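Local structure of aminoglycoside N(3)-acetyltransferase (Enterobacter cloacae, 6NP3) at residues Glu68-His73 with Arg197-Thr202. The protein acetylates the 3-amino group of 2-deoxystreptamine antibiotics with acetyl-CoA as donor, and so probably confers resistance to gentamicin, kanamycin, tobramycin and related aminoglycosides. Sequence-based numbering, arbitrary orientation.
With LLL ((2R,3R,4R,5R)-2-((1S,2S,3R,4S,6R)-4,6-diamino-3-((2R,3R,6S)-3-amino-6-(aminomethyl)-tetrahydro-2H-pyran-2-yloxy)-2-hydr oxycyclohexyloxy)-5-methyl-4-(methylamino)-tetrahydro-2H-pyran-3,5-diol), chain B.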
# COMPACT_ATOMS: atom_id res chain seq x y z
N GLU A 68 5.72 4.15 16.20
CA GLU A 68 6.82 3.81 17.09
C GLU A 68 6.60 4.36 18.49
O GLU A 68 6.96 3.72 19.48
CB GLU A 68 8.13 4.34 16.52
CG GLU A 68 8.78 3.46 15.45
CD GLU A 68 8.35 3.78 14.04
OE1 GLU A 68 7.78 4.87 13.81
OE2 GLU A 68 8.59 2.95 13.14
N GLN A 69 5.98 5.54 18.59
CA GLN A 69 5.81 6.21 19.87
C GLN A 69 4.80 5.52 20.76
O GLN A 69 4.83 5.73 21.98
CB GLN A 69 5.38 7.65 19.62
CG GLN A 69 6.41 8.52 18.89
CD GLN A 69 6.30 8.48 17.38
OE1 GLN A 69 5.72 7.57 16.79
NE2 GLN A 69 6.90 9.48 16.72
N THR A 70 3.89 4.71 20.19
CA THR A 70 2.88 4.02 20.98
C THR A 70 3.06 2.51 20.96
O THR A 70 2.32 1.80 21.64
CB THR A 70 1.47 4.39 20.51
OG1 THR A 70 1.27 3.87 19.19
CG2 THR A 70 1.27 5.89 20.54
N LEU A 71 4.00 2.00 20.17
CA LEU A 71 4.15 0.57 19.96
C LEU A 71 4.46 -0.13 21.28
O LEU A 71 5.36 0.29 22.02
CB LEU A 71 5.31 0.34 19.01
CG LEU A 71 5.24 -0.69 17.89
CD1 LEU A 71 6.67 -1.27 17.69
CD2 LEU A 71 4.26 -1.80 18.04
N GLY A 72 3.72 -1.19 21.58
CA GLY A 72 3.99 -1.99 22.76
C GLY A 72 3.36 -1.48 24.03
O GLY A 72 3.49 -2.15 25.07
N HIS A 73 2.69 -0.34 24.00
CA HIS A 73 2.06 0.22 25.19
C HIS A 73 0.57 -0.11 25.19
O HIS A 73 -0.06 -0.19 24.14
CB HIS A 73 2.24 1.74 25.24
CG HIS A 73 3.67 2.17 25.30
ND1 HIS A 73 4.39 2.15 26.48
CD2 HIS A 73 4.51 2.64 24.35
CE1 HIS A 73 5.62 2.58 26.24
NE2 HIS A 73 5.71 2.89 24.96
N ARG A 197 -11.00 14.35 19.07
CA ARG A 197 -9.92 13.37 19.04
C ARG A 197 -10.24 12.23 20.00
O ARG A 197 -10.53 12.45 21.18
CB ARG A 197 -8.60 14.02 19.43
CG ARG A 197 -7.43 13.05 19.44
CD ARG A 197 -6.16 13.68 19.95
NE ARG A 197 -6.28 14.12 21.34
CZ ARG A 197 -5.30 14.72 22.00
NH1 ARG A 197 -4.15 14.93 21.41
NH2 ARG A 197 -5.48 15.11 23.24
N VAL A 198 -10.14 11.00 19.50
CA VAL A 198 -10.33 9.80 20.31
C VAL A 198 -9.13 8.91 20.09
O VAL A 198 -8.82 8.54 18.95
CB VAL A 198 -11.62 9.05 19.91
CG1 VAL A 198 -11.74 7.75 20.70
CG2 VAL A 198 -12.83 9.93 20.11
N TRP A 199 -8.45 8.54 21.17
CA TRP A 199 -7.38 7.57 21.05
C TRP A 199 -7.95 6.16 21.01
O TRP A 199 -8.80 5.79 21.83
CB TRP A 199 -6.41 7.70 22.21
CG TRP A 199 -5.46 8.83 22.07
CD1 TRP A 199 -5.54 10.08 22.65
CD2 TRP A 199 -4.25 8.83 21.30
NE1 TRP A 199 -4.45 10.83 22.31
CE2 TRP A 199 -3.66 10.11 21.45
CE3 TRP A 199 -3.63 7.89 20.47
CZ2 TRP A 199 -2.46 10.45 20.85
CZ3 TRP A 199 -2.44 8.22 19.89
CH2 TRP A 199 -1.87 9.50 20.05
N VAL A 200 -7.47 5.37 20.05
CA VAL A 200 -7.87 3.98 19.90
C VAL A 200 -6.61 3.13 19.98
O VAL A 200 -5.65 3.36 19.23
CB VAL A 200 -8.60 3.73 18.57
CG1 VAL A 200 -8.92 2.24 18.41
CG2 VAL A 200 -9.86 4.58 18.48
N THR A 201 -6.59 2.19 20.91
CA THR A 201 -5.53 1.20 21.04
C THR A 201 -6.02 -0.11 20.45
O THR A 201 -7.15 -0.54 20.70
CB THR A 201 -5.13 1.02 22.50
OG1 THR A 201 -4.76 2.30 23.03
CG2 THR A 201 -3.97 0.06 22.64
N THR A 202 -5.18 -0.73 19.62
CA THR A 202 -5.56 -1.97 18.97
C THR A 202 -4.36 -2.89 18.88
O THR A 202 -3.22 -2.46 19.02
CB THR A 202 -6.06 -1.70 17.54
OG1 THR A 202 -6.74 -2.85 17.04
CG2 THR A 202 -4.91 -1.34 16.58
C11 LLL B . 9.46 -1.64 5.52
O11 LLL B . 8.13 -1.97 5.05
C21 LLL B . 10.30 -1.30 4.29
N21 LLL B . 9.55 -0.32 3.51
C31 LLL B . 10.46 -2.49 3.42
C41 LLL B . 11.16 -3.58 4.22
C51 LLL B . 10.33 -3.85 5.47
O51 LLL B . 10.14 -2.68 6.21
C61 LLL B . 11.04 -4.85 6.37
N61 LLL B . 10.21 -5.07 7.55
C12 LLL B . 4.39 -1.10 6.79
N12 LLL B . 3.17 -1.09 7.59
C22 LLL B . 4.55 -2.43 6.04
C32 LLL B . 5.80 -2.32 5.19
N32 LLL B . 5.97 -3.56 4.43
C42 LLL B . 7.07 -2.08 6.00
C52 LLL B . 6.88 -0.84 6.88
O52 LLL B . 7.98 -0.75 7.75
C62 LLL B . 5.61 -0.89 7.70
O62 LLL B . 5.45 0.36 8.34
C13 LLL B . 5.24 0.35 9.76
C23 LLL B . 4.38 1.57 10.07
O23 LLL B . 3.21 1.50 9.27
C33 LLL B . 5.12 2.87 9.69
N33 LLL B . 4.32 4.04 10.11
C43 LLL B . 6.49 2.87 10.40
O43 LLL B . 6.24 3.03 11.78
C53 LLL B . 7.24 1.55 10.13
O53 LLL B . 6.48 0.42 10.49
C83 LLL B . 7.36 4.02 9.87
C93 LLL B . 4.12 4.97 8.97
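T70 and W199 meet through carbon alone: the methyl CG2 of T70 comes to 4.4 Å from CZ3 on the six-membered ring of W199, approaching the indole obliquely. A second van der Waals touch, methyl to carbonyl oxygen, lies further along the strand, where CG2 of T201 comes 4.2 Å from the carbonyl O of H73. With chi1 at -56°, OG1 of T201 lies beside the backbone N and hydrogen-bonds with OG of S188, while CG2 takes the branch opposite the N and reaches the H73 carbonyl. No hydrogen bond joins 68-73 to 197-202, and only 78 Å² is buried between them.

The polar groups of the touching side chains find partners outside the two segments. OG1 of T70, a buried residue, hydrogen-bonds with the carbonyl O of P66 and with the backbone N of S188, tying the helix end to strand 184-193 while its methyl is directed to the indole. In W199, NE1 is bonded to the carbonyl O of A81, and I80 of helix 78-83 touches both W199 and T70. The backbone after the helix folds into a type II turn from T70 to H73, closed by H73 N to T70 O at 3.2 Å, with G72 taking the positive phi of 85°.

At the start of the same short helix, E68 faces the antibiotic rather than the strand. Its chain bends at chi2 (91°), and OE2 accepts a hydrogen bond from hydroxyl O43 of the bound gentamicin at 2.7 Å. The ligand is also hydrogen-bonded to D118, Y141, H171, S207 and N208. The arrangement thus sets helix 67-70 and its turn against the two-stranded antiparallel hairpin 184-193/196-205, with the helix contributing E68 to the aminoglycoside pocket of this antibiotic N-acetyltransferase.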